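Local coordinates for protein DNA polymerase (Bacillus phage phi29, PDB 2PY5) that replicates the phage genome by protein-primed, highly processive strand-displacement DNA synthesis and proofreads its product with a 3'-5' exonuclease, at residues F[260-266]-F[353-357]; F[328-332]-F[432-438]. The protein carries 2 engineered substitutions. All coordinates share one frame; numbering follows the deposited sequence.

Interaction 1. Residues F[260-266]-F[353-357]; sequences SRLLPYG and FKATT. With EDO (1,2-ethanediol), chain I.
L263 and T356 face each other as an antiparallel hydrogen-bonded pair, L263 N giving to T356 O at 3.0 Å and T356 N returning a bond to L263 O at 2.9 Å. The N-to-C directions of strands 263-265 and 353-356 are 125° apart. The return bond lies in the carbonyl plane of L263, whereas L263 N sits well above that of T356. One residue on, P264 and A355 form a non-hydrogen-bonded pair, and the CA atoms come within 4.2 Å; P264 has no N-H to give, and its CA makes a close CA-H...O contact with K354 O. Beyond them Y265 N bonds to K354 O at 3.0 Å, and a water bridges Y265 O to K354 N.

Y265 buries more surface against the other segment than any other residue here. With CG placed between the backbone N and the carbonyl carbon (chi1 74°), its side chain leans back over the partner strand, where K354 CB lies over one ring face, 3.9 Å from the centroid and toward the rim. T356 CG2 approaches the same ring obliquely. By this strand pairing the chain leaving helix 253-260 joins the antiparallel sheet of the polymerization region; it includes T356, which binds single-stranded DNA and is essential for exonucleolysis. On the side of P264 and A355, L262 CG presses on A355 CB at 3.6 Å and P264 CB meets F353 CB; L283 of strand 283-294 packs against L262, P264 and A355. At the far end T357 CG2 lies near R261 O and a 1,2-ethanediol, probably from the crystallisation liquor, whose O2 donates to S260 O.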
ATOM      1  N   SER F 260       0.939  11.096  19.509  1.00 31.12           N
ATOM      2  CA  SER F 260       0.268  11.492  20.756  0.70 34.95           C
ATOM      3  C   SER F 260      -0.420  10.400  21.562  1.00 33.43           C
ATOM      4  O   SER F 260      -0.720  10.630  22.742  1.00 34.15           O
ATOM      5  CB  SER F 260      -0.733  12.617  20.489  0.70 37.72           C
ATOM      6  OG  SER F 260      -1.852  12.159  19.783  0.70 40.25           O
ATOM      7  N   ARG F 261      -0.626   9.216  20.994  1.00 31.62           N
ATOM      8  CA  ARG F 261      -1.349   8.186  21.721  1.00 29.76           C
ATOM      9  C   ARG F 261      -0.478   7.333  22.629  1.00 31.04           C
ATOM     10  O   ARG F 261       0.718   7.213  22.424  1.00 31.94           O
ATOM     11  CB  ARG F 261      -2.116   7.245  20.780  1.00 29.76           C
ATOM     12  CG  ARG F 261      -3.119   7.954  19.902  1.00 30.52           C
ATOM     13  CD  ARG F 261      -4.331   8.446  20.647  1.00 31.45           C
ATOM     14  NE  ARG F 261      -5.409   8.761  19.713  1.00 31.26           N
ATOM     15  CZ  ARG F 261      -6.596   9.239  20.044  1.00 32.65           C
ATOM     16  NH1 ARG F 261      -6.901   9.494  21.316  1.00 33.55           N
ATOM     17  NH2 ARG F 261      -7.500   9.463  19.096  1.00 34.81           N
ATOM     18  N   LEU F 262      -1.106   6.770  23.652  1.00 30.59           N
ATOM     19  CA  LEU F 262      -0.454   5.786  24.513  1.00 31.33           C
ATOM     20  C   LEU F 262      -0.216   4.508  23.725  1.00 32.74           C
ATOM     21  O   LEU F 262      -1.167   3.885  23.251  1.00 31.51           O
ATOM     22  CB  LEU F 262      -1.325   5.492  25.730  1.00 32.30           C
ATOM     23  CG  LEU F 262      -0.717   4.646  26.836  1.00 32.15           C
ATOM     24  CD1 LEU F 262       0.487   5.360  27.505  1.00 33.31           C
ATOM     25  CD2 LEU F 262      -1.805   4.318  27.858  1.00 35.31           C
ATOM     26  N   LEU F 263       1.040   4.100  23.613  1.00 29.94           N
ATOM     27  CA  LEU F 263       1.423   2.971  22.764  1.00 31.50           C
ATOM     28  C   LEU F 263       2.294   1.967  23.514  1.00 34.13           C
ATOM     29  O   LEU F 263       3.029   2.337  24.443  1.00 31.74           O
ATOM     30  CB  LEU F 263       2.116   3.453  21.496  1.00 31.02           C
ATOM     31  CG  LEU F 263       1.296   4.332  20.545  1.00 28.71           C
ATOM     32  CD1 LEU F 263       2.155   4.985  19.468  1.00 30.41           C
ATOM     33  CD2 LEU F 263       0.180   3.466  19.936  1.00 32.19           C
ATOM     34  N   PRO F 264       2.220   0.692  23.129  1.00 29.59           N
ATOM     35  CA  PRO F 264       2.877  -0.367  23.891  1.00 28.45           C
ATOM     36  C   PRO F 264       4.366  -0.498  23.620  1.00 32.03           C
ATOM     37  O   PRO F 264       4.841  -0.237  22.503  1.00 31.65           O
ATOM     38  CB  PRO F 264       2.154  -1.624  23.375  1.00 31.03           C
ATOM     39  CG  PRO F 264       1.908  -1.300  21.967  1.00 31.21           C
ATOM     40  CD  PRO F 264       1.475   0.128  21.979  1.00 30.09           C
ATOM     41  N   TYR F 265       5.100  -0.969  24.632  1.00 30.12           N
ATOM     42  CA  TYR F 265       6.490  -1.362  24.450  1.00 32.33           C
ATOM     43  C   TYR F 265       6.854  -2.463  25.455  1.00 30.04           C
ATOM     44  O   TYR F 265       6.077  -2.781  26.393  1.00 30.68           O
ATOM     45  CB  TYR F 265       7.430  -0.148  24.592  1.00 31.36           C
ATOM     46  CG  TYR F 265       7.615   0.324  26.009  1.00 30.97           C
ATOM     47  CD1 TYR F 265       8.688  -0.129  26.778  1.00 30.83           C
ATOM     48  CD2 TYR F 265       6.721   1.207  26.592  1.00 31.77           C
ATOM     49  CE1 TYR F 265       8.855   0.285  28.086  1.00 29.65           C
ATOM     50  CE2 TYR F 265       6.893   1.634  27.933  1.00 30.60           C
ATOM     51  CZ  TYR F 265       7.944   1.142  28.657  1.00 30.38           C
ATOM     52  OH  TYR F 265       8.132   1.571  29.980  1.00 33.02           O
ATOM     53  N   GLY F 266       8.045  -3.025  25.262  1.00 31.79           N
ATOM     54  CA  GLY F 266       8.587  -4.004  26.180  1.00 31.34           C
ATOM     55  C   GLY F 266       8.035  -5.402  26.103  1.00 32.51           C
ATOM     56  O   GLY F 266       7.234  -5.731  25.214  1.00 33.05           O
ATOM     57  N   PHE F 353       0.700  -4.918  28.338  1.00 31.27           N
ATOM     58  CA  PHE F 353       1.905  -4.207  27.902  1.00 30.49           C
ATOM     59  C   PHE F 353       2.141  -2.937  28.701  1.00 30.45           C
ATOM     60  O   PHE F 353       1.230  -2.170  28.956  1.00 31.01           O
ATOM     61  CB  PHE F 353       1.789  -3.783  26.428  1.00 31.64           C
ATOM     62  CG  PHE F 353       1.494  -4.922  25.488  1.00 32.96           C
ATOM     63  CD1 PHE F 353       0.190  -5.310  25.262  1.00 33.03           C
ATOM     64  CD2 PHE F 353       2.513  -5.598  24.854  1.00 33.49           C
ATOM     65  CE1 PHE F 353      -0.106  -6.366  24.414  1.00 34.14           C
ATOM     66  CE2 PHE F 353       2.206  -6.665  24.000  1.00 33.81           C
ATOM     67  CZ  PHE F 353       0.890  -7.028  23.807  1.00 33.72           C
ATOM     68  N   LYS F 354       3.409  -2.684  28.982  1.00 31.08           N
ATOM     69  CA  LYS F 354       3.844  -1.346  29.338  1.00 31.28           C
ATOM     70  C   LYS F 354       3.528  -0.394  28.200  1.00 30.24           C
ATOM     71  O   LYS F 354       3.370  -0.815  27.043  1.00 30.84           O
ATOM     72  CB  LYS F 354       5.341  -1.317  29.649  1.00 31.28           C
ATOM     73  CG  LYS F 354       5.761  -2.296  30.704  1.00 33.91           C
ATOM     74  CD  LYS F 354       7.230  -2.158  31.090  1.00 37.73           C
ATOM     75  CE  LYS F 354       8.122  -2.948  30.194  1.00 42.83           C
ATOM     76  NZ  LYS F 354       9.431  -3.209  30.892  1.00 46.95           N
ATOM     77  N   ALA F 355       3.450   0.892  28.512  1.00 31.68           N
ATOM     78  CA  ALA F 355       3.083   1.851  27.497  1.00 30.15           C
ATOM     79  C   ALA F 355       3.569   3.251  27.800  1.00 32.12           C
ATOM     80  O   ALA F 355       3.778   3.625  28.971  1.00 31.81           O
ATOM     81  CB  ALA F 355       1.569   1.842  27.313  1.00 32.40           C
ATOM     82  N   THR F 356       3.735   4.023  26.736  1.00 31.47           N
ATOM     83  CA  THR F 356       4.211   5.388  26.851  1.00 29.57           C
ATOM     84  C   THR F 356       3.790   6.171  25.611  1.00 32.17           C
ATOM     85  O   THR F 356       3.495   5.576  24.556  1.00 31.48           O
ATOM     86  CB  THR F 356       5.736   5.428  27.018  1.00 34.34           C
ATOM     87  OG1 THR F 356       6.132   6.757  27.394  1.00 36.59           O
ATOM     88  CG2 THR F 356       6.437   5.018  25.740  1.00 34.03           C
ATOM     89  N   THR F 357       3.770   7.487  25.747  1.00 33.33           N
ATOM     90  CA  THR F 357       3.642   8.377  24.617  1.00 31.38           C
ATOM     91  C   THR F 357       5.039   8.820  24.239  1.00 32.75           C
ATOM     92  O   THR F 357       5.979   8.654  25.023  1.00 37.43           O
ATOM     93  CB  THR F 357       2.766   9.599  24.951  1.00 32.82           C
ATOM     94  OG1 THR F 357       3.403  10.400  25.972  1.00 34.00           O
ATOM     95  CG2 THR F 357       1.390   9.149  25.394  1.00 33.58           C
TER
HETATM   96  C1  EDO I8004      -1.803   9.697  26.050  1.00 76.48           C
HETATM   97  O1  EDO I8004      -2.704   9.070  26.968  1.00 76.05           O
HETATM   98  C2  EDO I8004      -2.556  10.718  25.201  1.00 76.86           C
HETATM   99  O2  EDO I8004      -1.746  11.869  24.906  1.00 77.36           O
HETATM  100  O   HOH W   1       5.233  -4.696  28.042  1.00 19.85           O

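Interaction 2. Residues F[328-332]-F[432-438]; sequences LSNVD and FITAWAR
D332 and R438 join the start of helix 330-339 to helix 427-447 through a side-on, two-pronged salt bridge in the polymerization region of this B-family enzyme. R438 NE reaches D332 OD1 at 3.2 Å and R438 NH2 reaches D332 OD2 at 2.9 Å. Both oxygens are met on their syn sides, and carboxylate and guanidinium are nearly coplanar, 16° apart; a weak third bond runs from NH2 to OD1. The bend at chi3 (-68°) folds the guanidinium back along its own helix, where T434 O and A435 CA lie over one of its faces. Its remaining nitrogen, NH1, is held by G228 O. R438 and T434 are both probably involved in binding template-primer DNA, so this bridge may help position the arginine.

The second polar element is the N-cap of helix 330-339. S329 OG accepts from D332 N at 3.1 Å and donates to D332 OD2 from above the carboxylate plane, so OD2 takes two donors, the serine and the arginine. These bonds fix the carboxylate's rotation and should favour its charged form.

Apolar contacts lie alongside. V331 points at the helix, its CB facing A435 CB, while CG2 stands over the centre of the six-membered ring of W436, 3.8 Å from the centroid. S329 CB lies over one face of the F432 ring, offset toward the rim.

The edge of that ring meets an amide: N330 OD1, which accepts from H284 N, lies near the ring plane, 3.2 Å from F432 CE2, with the amide turned 40° from the ring.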
ATOM      1  N   LEU F 328      -8.673  -8.715  20.774  1.00 30.60           N
ATOM      2  CA  LEU F 328      -8.915  -7.272  20.644  1.00 31.57           C
ATOM      3  C   LEU F 328      -7.992  -6.465  21.521  1.00 31.16           C
ATOM      4  O   LEU F 328      -7.852  -6.750  22.709  1.00 32.12           O
ATOM      5  CB  LEU F 328     -10.362  -6.928  21.041  1.00 32.25           C
ATOM      6  CG  LEU F 328     -11.474  -7.626  20.240  1.00 33.13           C
ATOM      7  CD1 LEU F 328     -12.814  -7.304  20.837  1.00 35.87           C
ATOM      8  CD2 LEU F 328     -11.421  -7.185  18.803  1.00 36.20           C
ATOM      9  N   SER F 329      -7.398  -5.427  20.941  1.00 32.06           N
ATOM     10  CA  SER F 329      -6.764  -4.393  21.758  1.00 31.36           C
ATOM     11  C   SER F 329      -7.798  -3.805  22.717  1.00 33.80           C
ATOM     12  O   SER F 329      -9.007  -3.826  22.454  1.00 32.98           O
ATOM     13  CB  SER F 329      -6.200  -3.289  20.861  1.00 32.44           C
ATOM     14  OG  SER F 329      -7.238  -2.460  20.319  1.00 33.75           O
ATOM     15  N   ASN F 330      -7.360  -3.209  23.821  1.00 32.68           N
ATOM     16  CA  ASN F 330      -8.319  -2.598  24.735  1.00 31.78           C
ATOM     17  C   ASN F 330      -9.123  -1.459  24.075  1.00 32.93           C
ATOM     18  O   ASN F 330     -10.269  -1.207  24.445  1.00 33.67           O
ATOM     19  CB  ASN F 330      -7.659  -2.109  26.049  1.00 32.49           C
ATOM     20  CG  ASN F 330      -6.529  -1.116  25.825  1.00 32.67           C
ATOM     21  OD1 ASN F 330      -5.406  -1.514  25.519  1.00 32.66           O
ATOM     22  ND2 ASN F 330      -6.820   0.179  26.014  1.00 34.34           N
ATOM     23  N   VAL F 331      -8.504  -0.790  23.104  1.00 32.31           N
ATOM     24  CA  VAL F 331      -9.151   0.282  22.373  1.00 30.56           C
ATOM     25  C   VAL F 331     -10.347  -0.317  21.590  1.00 31.08           C
ATOM     26  O   VAL F 331     -11.464   0.196  21.649  1.00 31.82           O
ATOM     27  CB  VAL F 331      -8.175   0.942  21.403  1.00 30.82           C
ATOM     28  CG1 VAL F 331      -8.897   1.968  20.555  1.00 31.03           C
ATOM     29  CG2 VAL F 331      -7.016   1.633  22.179  1.00 31.41           C
ATOM     30  N   ASP F 332     -10.087  -1.378  20.850  1.00 30.82           N
ATOM     31  CA  ASP F 332     -11.157  -2.040  20.078  1.00 30.94           C
ATOM     32  C   ASP F 332     -12.211  -2.682  20.971  1.00 31.44           C
ATOM     33  O   ASP F 332     -13.419  -2.648  20.655  1.00 31.36           O
ATOM     34  CB  ASP F 332     -10.567  -3.095  19.136  1.00 31.38           C
ATOM     35  CG  ASP F 332      -9.707  -2.497  18.049  1.00 33.40           C
ATOM     36  OD1 ASP F 332     -10.233  -1.737  17.228  1.00 35.48           O
ATOM     37  OD2 ASP F 332      -8.499  -2.820  17.982  1.00 37.07           O
ATOM     38  N   PHE F 432      -1.761  -1.408  17.973  1.00 28.56           N
ATOM     39  CA  PHE F 432      -2.295  -0.229  18.621  1.00 29.32           C
ATOM     40  C   PHE F 432      -2.303   1.039  17.776  1.00 28.30           C
ATOM     41  O   PHE F 432      -3.170   1.894  17.942  1.00 29.59           O
ATOM     42  CB  PHE F 432      -1.577  -0.006  19.952  1.00 27.40           C
ATOM     43  CG  PHE F 432      -2.127  -0.865  21.044  1.00 28.86           C
ATOM     44  CD1 PHE F 432      -1.660  -2.163  21.240  1.00 27.52           C
ATOM     45  CD2 PHE F 432      -3.158  -0.407  21.847  1.00 29.13           C
ATOM     46  CE1 PHE F 432      -2.198  -2.951  22.248  1.00 27.62           C
ATOM     47  CE2 PHE F 432      -3.704  -1.213  22.843  1.00 28.25           C
ATOM     48  CZ  PHE F 432      -3.222  -2.477  23.036  1.00 27.51           C
ATOM     49  N   ILE F 433      -1.373   1.146  16.846  1.00 28.76           N
ATOM     50  CA  ILE F 433      -1.392   2.313  15.967  1.00 29.11           C
ATOM     51  C   ILE F 433      -2.661   2.285  15.123  1.00 28.88           C
ATOM     52  O   ILE F 433      -3.368   3.304  15.024  1.00 30.48           O
ATOM     53  CB  ILE F 433      -0.129   2.425  15.121  1.00 29.93           C
ATOM     54  CG1 ILE F 433       1.071   2.839  15.990  1.00 30.27           C
ATOM     55  CG2 ILE F 433      -0.335   3.467  13.980  1.00 30.36           C
ATOM     56  CD1 ILE F 433       2.422   2.651  15.313  1.00 30.58           C
ATOM     57  N   THR F 434      -2.989   1.125  14.541  1.00 30.42           N
ATOM     58  CA  THR F 434      -4.203   1.040  13.713  1.00 30.98           C
ATOM     59  C   THR F 434      -5.477   1.102  14.584  1.00 30.63           C
ATOM     60  O   THR F 434      -6.484   1.697  14.169  1.00 29.81           O
ATOM     61  CB  THR F 434      -4.212  -0.169  12.808  1.00 31.28           C
ATOM     62  OG1 THR F 434      -4.250  -1.370  13.594  1.00 32.84           O
ATOM     63  CG2 THR F 434      -3.000  -0.179  11.880  1.00 31.18           C
ATOM     64  N   ALA F 435      -5.419   0.567  15.811  1.00 28.88           N
ATOM     65  CA  ALA F 435      -6.564   0.619  16.727  1.00 28.65           C
ATOM     66  C   ALA F 435      -6.917   2.052  17.098  1.00 27.41           C
ATOM     67  O   ALA F 435      -8.067   2.456  17.032  1.00 30.05           O
ATOM     68  CB  ALA F 435      -6.317  -0.232  17.989  1.00 29.27           C
ATOM     69  N   TRP F 436      -5.909   2.841  17.454  1.00 29.35           N
ATOM     70  CA  TRP F 436      -6.151   4.226  17.745  1.00 29.35           C
ATOM     71  C   TRP F 436      -6.660   4.993  16.514  1.00 28.18           C
ATOM     72  O   TRP F 436      -7.469   5.915  16.663  1.00 30.98           O
ATOM     73  CB  TRP F 436      -4.867   4.876  18.286  1.00 29.10           C
ATOM     74  CG  TRP F 436      -4.609   4.624  19.751  1.00 29.14           C
ATOM     75  CD1 TRP F 436      -3.507   4.023  20.312  1.00 29.16           C
ATOM     76  CD2 TRP F 436      -5.429   5.048  20.844  1.00 30.16           C
ATOM     77  NE1 TRP F 436      -3.619   4.018  21.684  1.00 30.01           N
ATOM     78  CE2 TRP F 436      -4.776   4.655  22.040  1.00 30.72           C
ATOM     79  CE3 TRP F 436      -6.644   5.725  20.935  1.00 29.26           C
ATOM     80  CZ2 TRP F 436      -5.319   4.889  23.284  1.00 31.51           C
ATOM     81  CZ3 TRP F 436      -7.169   5.968  22.179  1.00 31.23           C
ATOM     82  CH2 TRP F 436      -6.506   5.547  23.339  1.00 31.71           C
ATOM     83  N   ALA F 437      -6.156   4.651  15.322  1.00 29.00           N
ATOM     84  CA  ALA F 437      -6.607   5.288  14.092  1.00 30.32           C
ATOM     85  C   ALA F 437      -8.110   4.990  13.886  1.00 29.92           C
ATOM     86  O   ALA F 437      -8.912   5.902  13.620  1.00 31.50           O
ATOM     87  CB  ALA F 437      -5.821   4.795  12.948  1.00 32.51           C
ATOM     88  N   ARG F 438      -8.494   3.735  14.063  1.00 31.10           N
ATOM     89  CA  ARG F 438      -9.910   3.375  13.955  1.00 32.60           C
ATOM     90  C   ARG F 438     -10.743   4.126  14.982  1.00 30.72           C
ATOM     91  O   ARG F 438     -11.820   4.645  14.675  1.00 31.43           O
ATOM     92  CB  ARG F 438     -10.131   1.865  14.125  1.00 31.46           C
ATOM     93  CG  ARG F 438      -9.651   1.055  12.994  1.00 32.40           C
ATOM     94  CD  ARG F 438     -10.109  -0.408  13.110  1.00 32.46           C
ATOM     95  NE  ARG F 438      -9.475  -1.096  14.222  1.00 32.01           N
ATOM     96  CZ  ARG F 438      -8.226  -1.554  14.230  1.00 29.66           C
ATOM     97  NH1 ARG F 438      -7.443  -1.426  13.167  1.00 31.07           N
ATOM     98  NH2 ARG F 438      -7.753  -2.176  15.289  1.00 31.35           N
TER

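In the fold
Interaction 2 is the buried one, whereas interaction 1 is partly buried and grades outward to exposed S260 and T357. Their chemistry differs accordingly: backbone bonds between strands define 260-266 with 353-357, while 328-332 meets 432-438 through side chains, a salt bridge beside apolar contacts. Both reach the same antiparallel sheet, and helix 330-339 runs straight into strand 340-356, which ends in interaction 1. Helix 427-447 supplies one side of interaction 2 and packs on interaction 1. W436 belongs to interaction 2 yet its NE1 probably bonds to L262 O, 2.9 Å away, and its ring touches L263 and R261; F432 likewise packs on P264. The two centres are about 12 Å apart.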